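Local coordinates for nucleoprotein (PDB 3OV9) that encapsidates the viral genomic RNA, protects it from nucleases and assembles into ring-shaped hexamers that build the nucleocapsid, at residues Lys56-Ala61 against Ala109-Trp114; Ser148-Val153 against Gln198-Ala203; Arg163-Ala168 against Gly222-Asn227. One frame throughout, in Å; residues are numbered along the deposited sequence.

Contact 1 (Lys56-Ala61 against Ala109-Trp114); sequences KMIVLA and AALAGW
Leu111 and Trp114 hold Ile58 of helix 50-63 from two directions. Leu111 comes first along the chain, at the joint between helices 104-110 and 112-122. Its CB meets Ile58 CD1 at 4.1 Å, and the two side chains cross at about a right angle. Leu111 is also the N-cap residue of the second helix. Leu111 O accepts from Trp114 N at 3.0 Å and from the hydroxyl of Thr115; both bonds lie in the first turn of that helix. Three residues on, Trp114 brings the benzene part of its indole to Ile58. Its CG is anti to the backbone N (chi1 -168°), and the end of the ring comes back to Ile58. Ile58 CG2 lies in the ring plane at the edge, 3.9 Å from Trp114 CZ3. Ile58 CD1 approaches Trp114 CE3 obliquely, at 3.8 Å. All three residues are buried, and no hydrogen bond crosses between the segments. Phe11 of a neighbouring subunit meets the Trp114 ring edge-to-face, and Trp114 NE1 makes a weak hydrogen bond to Ala15 O of that subunit. This is apolar packing inside an all-helical orthogonal bundle, placed where the N-terminal region of one subunit docks on the next in the hexamer.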
ATOM      1  N   LYS A  56      -2.736 -14.418  41.964  1.00 14.30           N
ATOM      2  CA  LYS A  56      -1.534 -13.880  41.318  1.00 14.34           C
ATOM      3  C   LYS A  56      -1.767 -13.673  39.828  1.00 14.10           C
ATOM      4  O   LYS A  56      -1.422 -12.629  39.279  1.00 14.17           O
ATOM      5  CB  LYS A  56      -0.337 -14.817  41.498  1.00 14.64           C
ATOM      6  CG  LYS A  56       0.226 -14.876  42.897  1.00 15.37           C
ATOM      7  CD  LYS A  56       1.580 -15.563  42.898  1.00 16.76           C
ATOM      8  CE  LYS A  56       2.014 -15.935  44.301  1.00 17.62           C
ATOM      9  NZ  LYS A  56       3.312 -16.665  44.290  1.00 18.64           N
ATOM     10  N   MET A  57      -2.361 -14.679  39.185  1.00 13.80           N
ATOM     11  CA  MET A  57      -2.624 -14.632  37.751  1.00 13.29           C
ATOM     12  C   MET A  57      -3.633 -13.546  37.372  1.00 13.04           C
ATOM     13  O   MET A  57      -3.536 -12.957  36.295  1.00 12.79           O
ATOM     14  CB  MET A  57      -3.055 -16.011  37.228  1.00 13.32           C
ATOM     15  CG  MET A  57      -1.890 -16.992  37.100  1.00 13.76           C
ATOM     16  SD  MET A  57      -2.308 -18.594  36.371  1.00 14.84           S
ATOM     17  CE  MET A  57      -3.004 -19.435  37.787  1.00 14.82           C
ATOM     18  N   ILE A  58      -4.588 -13.277  38.261  1.00 12.94           N
ATOM     19  CA  ILE A  58      -5.557 -12.201  38.043  1.00 13.05           C
ATOM     20  C   ILE A  58      -4.877 -10.827  38.139  1.00 13.44           C
ATOM     21  O   ILE A  58      -5.095  -9.964  37.284  1.00 13.56           O
ATOM     22  CB  ILE A  58      -6.784 -12.319  38.990  1.00 12.98           C
ATOM     23  CG1 ILE A  58      -7.606 -13.564  38.624  1.00 12.58           C
ATOM     24  CG2 ILE A  58      -7.664 -11.062  38.912  1.00 12.74           C
ATOM     25  CD1 ILE A  58      -8.630 -13.983  39.666  1.00 12.66           C
ATOM     26  N   VAL A  59      -4.043 -10.641  39.160  1.00 14.14           N
ATOM     27  CA  VAL A  59      -3.250  -9.407  39.294  1.00 14.63           C
ATOM     28  C   VAL A  59      -2.368  -9.213  38.059  1.00 14.93           C
ATOM     29  O   VAL A  59      -2.279  -8.108  37.510  1.00 14.87           O
ATOM     30  CB  VAL A  59      -2.406  -9.404  40.597  1.00 14.59           C
ATOM     31  CG1 VAL A  59      -1.460  -8.195  40.650  1.00 15.22           C
ATOM     32  CG2 VAL A  59      -3.311  -9.409  41.814  1.00 15.29           C
ATOM     33  N   LEU A  60      -1.752 -10.306  37.615  1.00 15.18           N
ATOM     34  CA  LEU A  60      -0.942 -10.334  36.404  1.00 15.72           C
ATOM     35  C   LEU A  60      -1.744  -9.925  35.164  1.00 15.57           C
ATOM     36  O   LEU A  60      -1.301  -9.086  34.379  1.00 15.54           O
ATOM     37  CB  LEU A  60      -0.350 -11.737  36.232  1.00 16.16           C
ATOM     38  CG  LEU A  60       0.964 -11.976  35.496  1.00 17.62           C
ATOM     39  CD1 LEU A  60       2.072 -11.045  35.975  1.00 17.93           C
ATOM     40  CD2 LEU A  60       1.379 -13.431  35.661  1.00 18.57           C
ATOM     41  N   ALA A  61      -2.930 -10.513  35.000  1.00 15.09           N
ATOM     42  CA  ALA A  61      -3.813 -10.200  33.877  1.00 15.13           C
ATOM     43  C   ALA A  61      -4.217  -8.729  33.842  1.00 15.08           C
ATOM     44  O   ALA A  61      -4.238  -8.107  32.781  1.00 15.42           O
ATOM     45  CB  ALA A  61      -5.058 -11.086  33.920  1.00 14.99           C
ATOM     46  N   ALA A 109     -11.727 -14.035  34.147  1.00 11.91           N
ATOM     47  CA  ALA A 109     -13.121 -14.113  33.714  1.00 11.90           C
ATOM     48  C   ALA A 109     -13.909 -15.186  34.460  1.00 11.83           C
ATOM     49  O   ALA A 109     -15.063 -14.963  34.851  1.00 12.11           O
ATOM     50  CB  ALA A 109     -13.194 -14.344  32.216  1.00 12.08           C
ATOM     51  N   ALA A 110     -13.287 -16.344  34.656  1.00 11.79           N
ATOM     52  CA  ALA A 110     -13.942 -17.454  35.341  1.00 11.76           C
ATOM     53  C   ALA A 110     -14.141 -17.151  36.816  1.00 11.83           C
ATOM     54  O   ALA A 110     -15.047 -17.700  37.435  1.00 11.69           O
ATOM     55  CB  ALA A 110     -13.152 -18.730  35.167  1.00 11.87           C
ATOM     56  N   LEU A 111     -13.292 -16.278  37.365  1.00 11.87           N
ATOM     57  CA  LEU A 111     -13.339 -15.898  38.778  1.00 12.01           C
ATOM     58  C   LEU A 111     -13.681 -14.406  38.973  1.00 12.22           C
ATOM     59  O   LEU A 111     -13.134 -13.727  39.855  1.00 12.18           O
ATOM     60  CB  LEU A 111     -12.025 -16.296  39.471  1.00 11.94           C
ATOM     61  CG  LEU A 111     -11.659 -17.790  39.419  1.00 12.15           C
ATOM     62  CD1 LEU A 111     -10.182 -18.021  39.714  1.00 13.07           C
ATOM     63  CD2 LEU A 111     -12.532 -18.620  40.357  1.00 12.58           C
ATOM     64  N   ALA A 112     -14.620 -13.921  38.159  1.00 12.32           N
ATOM     65  CA  ALA A 112     -14.984 -12.500  38.086  1.00 12.30           C
ATOM     66  C   ALA A 112     -15.453 -11.876  39.401  1.00 12.62           C
ATOM     67  O   ALA A 112     -15.260 -10.680  39.635  1.00 12.33           O
ATOM     68  CB  ALA A 112     -16.019 -12.273  36.991  1.00 12.62           C
ATOM     69  N   GLY A 113     -16.072 -12.684  40.257  1.00 12.64           N
ATOM     70  CA  GLY A 113     -16.510 -12.218  41.568  1.00 12.93           C
ATOM     71  C   GLY A 113     -15.375 -11.638  42.387  1.00 12.98           C
ATOM     72  O   GLY A 113     -15.555 -10.630  43.072  1.00 13.28           O
ATOM     73  N   TRP A 114     -14.204 -12.267  42.302  1.00 13.02           N
ATOM     74  CA  TRP A 114     -13.015 -11.765  42.991  1.00 12.73           C
ATOM     75  C   TRP A 114     -12.311 -10.687  42.162  1.00 12.91           C
ATOM     76  O   TRP A 114     -11.900  -9.664  42.703  1.00 12.52           O
ATOM     77  CB  TRP A 114     -12.054 -12.906  43.337  1.00 12.87           C
ATOM     78  CG  TRP A 114     -10.957 -12.508  44.302  1.00 13.01           C
ATOM     79  CD1 TRP A 114     -11.010 -12.553  45.668  1.00 13.63           C
ATOM     80  CD2 TRP A 114      -9.652 -12.012  43.967  1.00 13.04           C
ATOM     81  NE1 TRP A 114      -9.817 -12.115  46.204  1.00 14.31           N
ATOM     82  CE2 TRP A 114      -8.969 -11.777  45.182  1.00 13.86           C
ATOM     83  CE3 TRP A 114      -8.992 -11.748  42.758  1.00 13.72           C
ATOM     84  CZ2 TRP A 114      -7.658 -11.284  45.223  1.00 13.65           C
ATOM     85  CZ3 TRP A 114      -7.689 -11.257  42.799  1.00 14.59           C
ATOM     86  CH2 TRP A 114      -7.037 -11.036  44.026  1.00 14.03           C
TER

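Contact 2 (Ser148-Val153 against Gln198-Ala203)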
ATOM      1  N   SER A 148     -14.162  -8.963  32.430  1.00 12.50           N
ATOM      2  CA  SER A 148     -14.649  -9.981  33.370  1.00 12.23           C
ATOM      3  C   SER A 148     -15.989  -9.618  34.007  1.00 11.89           C
ATOM      4  O   SER A 148     -16.770 -10.504  34.348  1.00 11.85           O
ATOM      5  CB  SER A 148     -13.622 -10.224  34.487  1.00 12.32           C
ATOM      6  OG  SER A 148     -12.388 -10.682  33.962  1.00 12.21           O
ATOM      7  N   PHE A 149     -16.248  -8.318  34.164  1.00 11.40           N
ATOM      8  CA  PHE A 149     -17.468  -7.831  34.820  1.00 11.04           C
ATOM      9  C   PHE A 149     -18.754  -8.323  34.161  1.00 11.21           C
ATOM     10  O   PHE A 149     -19.777  -8.490  34.834  1.00 11.19           O
ATOM     11  CB  PHE A 149     -17.483  -6.295  34.902  1.00 10.95           C
ATOM     12  CG  PHE A 149     -18.812  -5.729  35.324  1.00 10.39           C
ATOM     13  CD1 PHE A 149     -19.190  -5.736  36.664  1.00 10.25           C
ATOM     14  CD2 PHE A 149     -19.699  -5.225  34.378  1.00 10.24           C
ATOM     15  CE1 PHE A 149     -20.427  -5.232  37.053  1.00  9.35           C
ATOM     16  CE2 PHE A 149     -20.941  -4.718  34.759  1.00 10.03           C
ATOM     17  CZ  PHE A 149     -21.303  -4.725  36.100  1.00  9.88           C
ATOM     18  N   ALA A 150     -18.707  -8.538  32.849  1.00 11.30           N
ATOM     19  CA  ALA A 150     -19.873  -9.020  32.104  1.00 11.57           C
ATOM     20  C   ALA A 150     -20.495 -10.284  32.715  1.00 11.76           C
ATOM     21  O   ALA A 150     -21.716 -10.453  32.682  1.00 11.69           O
ATOM     22  CB  ALA A 150     -19.511  -9.250  30.649  1.00 11.74           C
ATOM     23  N   GLY A 151     -19.655 -11.149  33.287  1.00 11.82           N
ATOM     24  CA  GLY A 151     -20.108 -12.386  33.933  1.00 12.00           C
ATOM     25  C   GLY A 151     -20.794 -12.193  35.278  1.00 12.18           C
ATOM     26  O   GLY A 151     -21.225 -13.163  35.906  1.00 12.50           O
ATOM     27  N   MET A 152     -20.885 -10.942  35.725  1.00 12.08           N
ATOM     28  CA  MET A 152     -21.569 -10.600  36.974  1.00 12.62           C
ATOM     29  C   MET A 152     -22.941  -9.985  36.723  1.00 12.73           C
ATOM     30  O   MET A 152     -23.688  -9.699  37.667  1.00 13.17           O
ATOM     31  CB  MET A 152     -20.716  -9.635  37.808  1.00 12.39           C
ATOM     32  CG  MET A 152     -19.426 -10.222  38.354  1.00 12.88           C
ATOM     33  SD  MET A 152     -19.671 -11.325  39.754  1.00 13.68           S
ATOM     34  CE  MET A 152     -19.739 -12.920  38.934  1.00 14.84           C
ATOM     35  N   VAL A 153     -23.272  -9.788  35.450  1.00 13.06           N
ATOM     36  CA  VAL A 153     -24.510  -9.115  35.071  1.00 13.58           C
ATOM     37  C   VAL A 153     -25.662 -10.121  35.033  1.00 13.96           C
ATOM     38  O   VAL A 153     -25.542 -11.187  34.431  1.00 14.01           O
ATOM     39  CB  VAL A 153     -24.366  -8.378  33.708  1.00 13.42           C
ATOM     40  CG1 VAL A 153     -25.648  -7.653  33.345  1.00 13.68           C
ATOM     41  CG2 VAL A 153     -23.207  -7.389  33.753  1.00 13.79           C
ATOM     42  N   GLN A 198     -19.816  -8.741  21.431  1.00 22.03           N
ATOM     43  CA  GLN A 198     -20.019 -10.190  21.312  1.00 21.45           C
ATOM     44  C   GLN A 198     -19.540 -10.975  22.551  1.00 20.76           C
ATOM     45  O   GLN A 198     -20.321 -11.742  23.118  1.00 20.72           O
ATOM     46  CB  GLN A 198     -19.424 -10.743  20.009  1.00 21.64           C
ATOM     47  CG  GLN A 198     -19.940 -12.128  19.627  1.00 22.12           C
ATOM     48  CD  GLN A 198     -19.549 -12.550  18.218  1.00 22.70           C
ATOM     49  OE1 GLN A 198     -20.319 -13.218  17.527  1.00 23.04           O
ATOM     50  NE2 GLN A 198     -18.347 -12.175  17.792  1.00 22.43           N
ATOM     51  N   PRO A 199     -18.272 -10.777  22.984  1.00 20.18           N
ATOM     52  CA  PRO A 199     -17.853 -11.435  24.232  1.00 19.65           C
ATOM     53  C   PRO A 199     -18.570 -10.905  25.481  1.00 19.02           C
ATOM     54  O   PRO A 199     -18.763 -11.663  26.437  1.00 19.02           O
ATOM     55  CB  PRO A 199     -16.345 -11.147  24.306  1.00 19.78           C
ATOM     56  CG  PRO A 199     -16.121  -9.993  23.406  1.00 19.96           C
ATOM     57  CD  PRO A 199     -17.134 -10.118  22.314  1.00 20.19           C
ATOM     58  N   MET A 200     -18.962  -9.630  25.466  1.00 18.34           N
ATOM     59  CA  MET A 200     -19.733  -9.036  26.565  1.00 17.60           C
ATOM     60  C   MET A 200     -21.063  -9.769  26.738  1.00 17.37           C
ATOM     61  O   MET A 200     -21.353 -10.286  27.817  1.00 17.00           O
ATOM     62  CB  MET A 200     -19.967  -7.533  26.338  1.00 17.44           C
ATOM     63  CG  MET A 200     -20.704  -6.815  27.484  1.00 17.36           C
ATOM     64  SD  MET A 200     -21.171  -5.096  27.146  1.00 15.72           S
ATOM     65  CE  MET A 200     -22.437  -5.316  25.892  1.00 17.97           C
ATOM     66  N   ASN A 201     -21.848  -9.839  25.664  1.00 16.97           N
ATOM     67  CA  ASN A 201     -23.162 -10.484  25.714  1.00 17.02           C
ATOM     68  C   ASN A 201     -23.100 -11.979  26.021  1.00 16.50           C
ATOM     69  O   ASN A 201     -23.978 -12.507  26.704  1.00 16.18           O
ATOM     70  CB  ASN A 201     -23.949 -10.224  24.427  1.00 17.50           C
ATOM     71  CG  ASN A 201     -24.425  -8.781  24.308  1.00 18.77           C
ATOM     72  OD1 ASN A 201     -24.756  -8.130  25.306  1.00 20.82           O
ATOM     73  ND2 ASN A 201     -24.471  -8.277  23.081  1.00 20.54           N
ATOM     74  N   ALA A 202     -22.064 -12.652  25.524  1.00 16.02           N
ATOM     75  CA  ALA A 202     -21.844 -14.070  25.818  1.00 15.74           C
ATOM     76  C   ALA A 202     -21.714 -14.323  27.321  1.00 15.61           C
ATOM     77  O   ALA A 202     -22.334 -15.244  27.853  1.00 15.85           O
ATOM     78  CB  ALA A 202     -20.616 -14.595  25.073  1.00 15.85           C
ATOM     79  N   ALA A 203     -20.923 -13.494  28.002  1.00 15.16           N
ATOM     80  CA  ALA A 203     -20.746 -13.627  29.445  1.00 14.88           C
ATOM     81  C   ALA A 203     -22.006 -13.221  30.211  1.00 14.67           C
ATOM     82  O   ALA A 203     -22.359 -13.852  31.210  1.00 14.68           O
ATOM     83  CB  ALA A 203     -19.538 -12.829  29.918  1.00 14.70           C
TER
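The backbone oxygen of Ala203 is gripped twice. Arg214 NH1 bonds to it, and Ser206 OG adds a weak bond. The same NH1 also bonds to Val153 O, so one guanidinium nitrogen ties both segments together from helix 211-220. Between the segments the touch is van der Waals packing, mostly of methyls, and no hydrogen bond crosses directly. Ala203 CB meets Ala150 CB at 3.7 Å and Gly151 N at 3.8 Å. Gly151 N is already used within its own turn, bonded to Ser148 O at 3.1 Å. The backbones come very close here, with Gly151 CA only 4.7 Å from Ala203 CA. The side chains that meet here are single methyls, those of Ala150 and Ala203, which suits so close an approach. The contact joins the 3-10 segment 148-152, in the loop before helix 159-180, to helix 189-204, within an orthogonal helical bundle. Ala202 and Ala203 also line the pocket that holds a nitrite ion, together with Gln31, Gly32, Phe33 and Ser206. Nitrite probably comes from the crystallisation liquor. Phe33 is, by similarity, an RNA-binding residue, so the helix face beside this contact probably borders the RNA site. Ala150 CB also reaches one turn back along the helix, to Met200 O at 3.5 Å. With Met200 CG anti to the backbone N (chi1 -177°), the first part of that chain stays beside Ala150, and Ala150 CB touches Met200 CG at 4.2 Å. Further out the Met200 chain bends at chi3 (69°), and its end leads away from Ala150; the side chain also packs on Ser170 and Leu173 of helix 159-180.

Contact 3 (Arg163-Ala168 against Gly222-Asn227)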
ATOM      1  N   ARG A 163     -29.985  -2.318  30.715  1.00 20.78           N
ATOM      2  CA  ARG A 163     -29.406  -1.431  29.707  1.00 20.81           C
ATOM      3  C   ARG A 163     -28.444  -0.425  30.339  1.00 20.37           C
ATOM      4  O   ARG A 163     -27.356  -0.186  29.806  1.00 20.29           O
ATOM      5  CB  ARG A 163     -30.508  -0.707  28.920  1.00 21.06           C
ATOM      6  CG  ARG A 163     -30.003   0.111  27.732  1.00 22.64           C
ATOM      7  CD  ARG A 163     -31.142   0.673  26.882  1.00 25.23           C
ATOM      8  NE  ARG A 163     -31.903   1.719  27.566  1.00 27.88           N
ATOM      9  CZ  ARG A 163     -33.151   1.582  28.008  1.00 28.67           C
ATOM     10  NH1 ARG A 163     -33.803   0.439  27.840  1.00 29.39           N
ATOM     11  NH2 ARG A 163     -33.752   2.595  28.618  1.00 29.62           N
ATOM     12  N   ALA A 164     -28.846   0.148  31.473  1.00 19.85           N
ATOM     13  CA  ALA A 164     -28.014   1.109  32.202  1.00 19.38           C
ATOM     14  C   ALA A 164     -26.704   0.483  32.677  1.00 18.87           C
ATOM     15  O   ALA A 164     -25.637   1.086  32.530  1.00 18.93           O
ATOM     16  CB  ALA A 164     -28.782   1.701  33.379  1.00 19.48           C
ATOM     17  N   ILE A 165     -26.793  -0.722  33.240  1.00 18.31           N
ATOM     18  CA  ILE A 165     -25.616  -1.465  33.705  1.00 17.70           C
ATOM     19  C   ILE A 165     -24.642  -1.717  32.553  1.00 17.51           C
ATOM     20  O   ILE A 165     -23.437  -1.489  32.691  1.00 17.30           O
ATOM     21  CB  ILE A 165     -26.020  -2.807  34.401  1.00 17.51           C
ATOM     22  CG1 ILE A 165     -26.630  -2.550  35.788  1.00 17.43           C
ATOM     23  CG2 ILE A 165     -24.836  -3.789  34.483  1.00 17.32           C
ATOM     24  CD1 ILE A 165     -25.642  -2.125  36.880  1.00 17.22           C
ATOM     25  N   LEU A 166     -25.177  -2.165  31.418  1.00 17.43           N
ATOM     26  CA  LEU A 166     -24.361  -2.497  30.251  1.00 17.60           C
ATOM     27  C   LEU A 166     -23.784  -1.266  29.556  1.00 17.70           C
ATOM     28  O   LEU A 166     -22.622  -1.281  29.153  1.00 17.82           O
ATOM     29  CB  LEU A 166     -25.135  -3.381  29.266  1.00 17.77           C
ATOM     30  CG  LEU A 166     -25.431  -4.810  29.744  1.00 18.02           C
ATOM     31  CD1 LEU A 166     -26.222  -5.580  28.698  1.00 18.33           C
ATOM     32  CD2 LEU A 166     -24.153  -5.563  30.111  1.00 18.86           C
ATOM     33  N   ASP A 167     -24.584  -0.206  29.435  1.00 17.84           N
ATOM     34  CA  ASP A 167     -24.112   1.062  28.872  1.00 17.86           C
ATOM     35  C   ASP A 167     -22.981   1.648  29.721  1.00 17.59           C
ATOM     36  O   ASP A 167     -21.961   2.087  29.182  1.00 17.64           O
ATOM     37  CB  ASP A 167     -25.258   2.076  28.741  1.00 18.25           C
ATOM     38  CG  ASP A 167     -26.214   1.757  27.592  1.00 19.35           C
ATOM     39  OD1 ASP A 167     -25.903   0.896  26.742  1.00 21.33           O
ATOM     40  OD2 ASP A 167     -27.289   2.390  27.537  1.00 21.30           O
ATOM     41  N   ALA A 168     -23.163   1.639  31.044  1.00 17.23           N
ATOM     42  CA  ALA A 168     -22.139   2.110  31.982  1.00 17.03           C
ATOM     43  C   ALA A 168     -20.835   1.325  31.836  1.00 17.05           C
ATOM     44  O   ALA A 168     -19.755   1.914  31.788  1.00 16.71           O
ATOM     45  CB  ALA A 168     -22.647   2.037  33.420  1.00 17.03           C
ATOM     46  N   GLY A 222     -22.428  -2.578  45.217  1.00 17.10           N
ATOM     47  CA  GLY A 222     -23.064  -1.262  45.295  1.00 17.12           C
ATOM     48  C   GLY A 222     -23.516  -0.699  43.959  1.00 17.31           C
ATOM     49  O   GLY A 222     -23.729   0.508  43.828  1.00 17.53           O
ATOM     50  N   LEU A 223     -23.673  -1.576  42.970  1.00 17.37           N
ATOM     51  CA  LEU A 223     -24.048  -1.172  41.616  1.00 17.65           C
ATOM     52  C   LEU A 223     -25.560  -1.106  41.418  1.00 18.09           C
ATOM     53  O   LEU A 223     -26.047  -0.370  40.559  1.00 17.87           O
ATOM     54  CB  LEU A 223     -23.411  -2.109  40.587  1.00 17.36           C
ATOM     55  CG  LEU A 223     -21.882  -2.141  40.584  1.00 16.97           C
ATOM     56  CD1 LEU A 223     -21.364  -3.306  39.765  1.00 16.38           C
ATOM     57  CD2 LEU A 223     -21.328  -0.825  40.058  1.00 16.63           C
ATOM     58  N   VAL A 224     -26.292  -1.894  42.203  1.00 18.85           N
ATOM     59  CA  VAL A 224     -27.756  -1.850  42.215  1.00 19.89           C
ATOM     60  C   VAL A 224     -28.269  -1.874  43.652  1.00 20.70           C
ATOM     61  O   VAL A 224     -27.561  -2.323  44.558  1.00 20.84           O
ATOM     62  CB  VAL A 224     -28.412  -3.021  41.414  1.00 19.70           C
ATOM     63  CG1 VAL A 224     -28.034  -2.968  39.933  1.00 19.74           C
ATOM     64  CG2 VAL A 224     -28.077  -4.387  42.030  1.00 19.61           C
ATOM     65  N   ASP A 225     -29.492  -1.391  43.859  1.00 22.03           N
ATOM     66  CA  ASP A 225     -30.132  -1.492  45.173  1.00 23.09           C
ATOM     67  C   ASP A 225     -30.864  -2.831  45.334  1.00 23.68           C
ATOM     68  O   ASP A 225     -30.723  -3.724  44.491  1.00 23.76           O
ATOM     69  CB  ASP A 225     -31.041  -0.278  45.461  1.00 23.35           C
ATOM     70  CG  ASP A 225     -32.285  -0.218  44.572  1.00 24.11           C
ATOM     71  OD1 ASP A 225     -32.678  -1.235  43.961  1.00 24.79           O
ATOM     72  OD2 ASP A 225     -32.890   0.873  44.502  1.00 25.91           O
ATOM     73  N   SER A 226     -31.641  -2.962  46.411  1.00 24.38           N
ATOM     74  CA  SER A 226     -32.373  -4.198  46.719  1.00 24.95           C
ATOM     75  C   SER A 226     -33.395  -4.602  45.649  1.00 25.09           C
ATOM     76  O   SER A 226     -33.758  -5.777  45.546  1.00 25.35           O
ATOM     77  CB  SER A 226     -33.057  -4.084  48.085  1.00 25.01           C
ATOM     78  OG  SER A 226     -34.101  -3.126  48.045  1.00 25.84           O
ATOM     79  N   ASN A 227     -33.847  -3.626  44.862  1.00 25.20           N
ATOM     80  CA  ASN A 227     -34.812  -3.860  43.787  1.00 25.26           C
ATOM     81  C   ASN A 227     -34.172  -3.970  42.401  1.00 24.89           C
ATOM     82  O   ASN A 227     -34.870  -4.115  41.395  1.00 25.05           O
ATOM     83  CB  ASN A 227     -35.878  -2.758  43.785  1.00 25.63           C
ATOM     84  CG  ASN A 227     -36.752  -2.786  45.025  1.00 26.53           C
ATOM     85  OD1 ASN A 227     -37.193  -3.848  45.470  1.00 28.17           O
ATOM     86  ND2 ASN A 227     -37.013  -1.612  45.587  1.00 27.69           N
TER
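Ile165 CD1 makes every close touch across this contact. Ile165 CD1 lies 4.0 Å from Val224 CG1, where the two side chains cross at about a right angle. Ile165 CD1 also meets Leu223, at 4.1 Å from Leu223 O and 4.3 Å from Leu223 CB. The torsions of Ile165 explain this. CG1 sits beside the backbone N, opposite the carbonyl carbon, and chi2 at -73° turns the terminal methyl to the loop. Val224 offers CG1 from a similar position beside its own N.

Around this first shell lie more apolar groups. Val234 of helix 232-243 and Met144 also touch Ile165. Leu218 of helix 211-220 touches both Leu223 and Val224.

The loop itself is shaped at both ends. Gly222, at positive phi, closes helix 211-220 with a Schellman motif, and Leu223 follows at once. Past Val224, Asp225 forms an Asx turn. Asp225 OD1 accepts from Asn227 N at 2.8 Å, with a bent N-H...O angle of 138°, and the donor lies above the carboxylate plane. The same oxygen also accepts from Lys229 N. Backbone bonds between Leu223 and Ser231 tie the loop across its base. Together these bonds shape the connection between helices 211-220 and 232-243, which packs on helix 159-180 through Ile165.

The three touching residues are buried and meet through carbon, apart from the approach to Leu223 O. Van der Waals and hydrophobic packing therefore join the segments, while hydrogen bonds local to the loop fix its shape.

In the fold
Contact 2 lies between the other two, which are set at a bend rather than in line. Its centre is 14 Å from the centre of contact 1 and 14 Å from that of contact 3, whereas the centres of contacts 1 and 3 lie 22 Å apart and these two do not touch. Segment 148-153 makes the bridge. Ser148 O packs on Ala112 CB at 3.3 Å, and Phe149 CE1 on Leu223 CD1 at 3.5 Å. Contact 1 closes along the chain before contact 2 opens, while the segments of contacts 2 and 3 alternate. The side chain of Ala203 in contact 2 is about 4 Å from the bound nitrite and about 5 Å from that of Phe33. Contact 3 is away from the annotated sites.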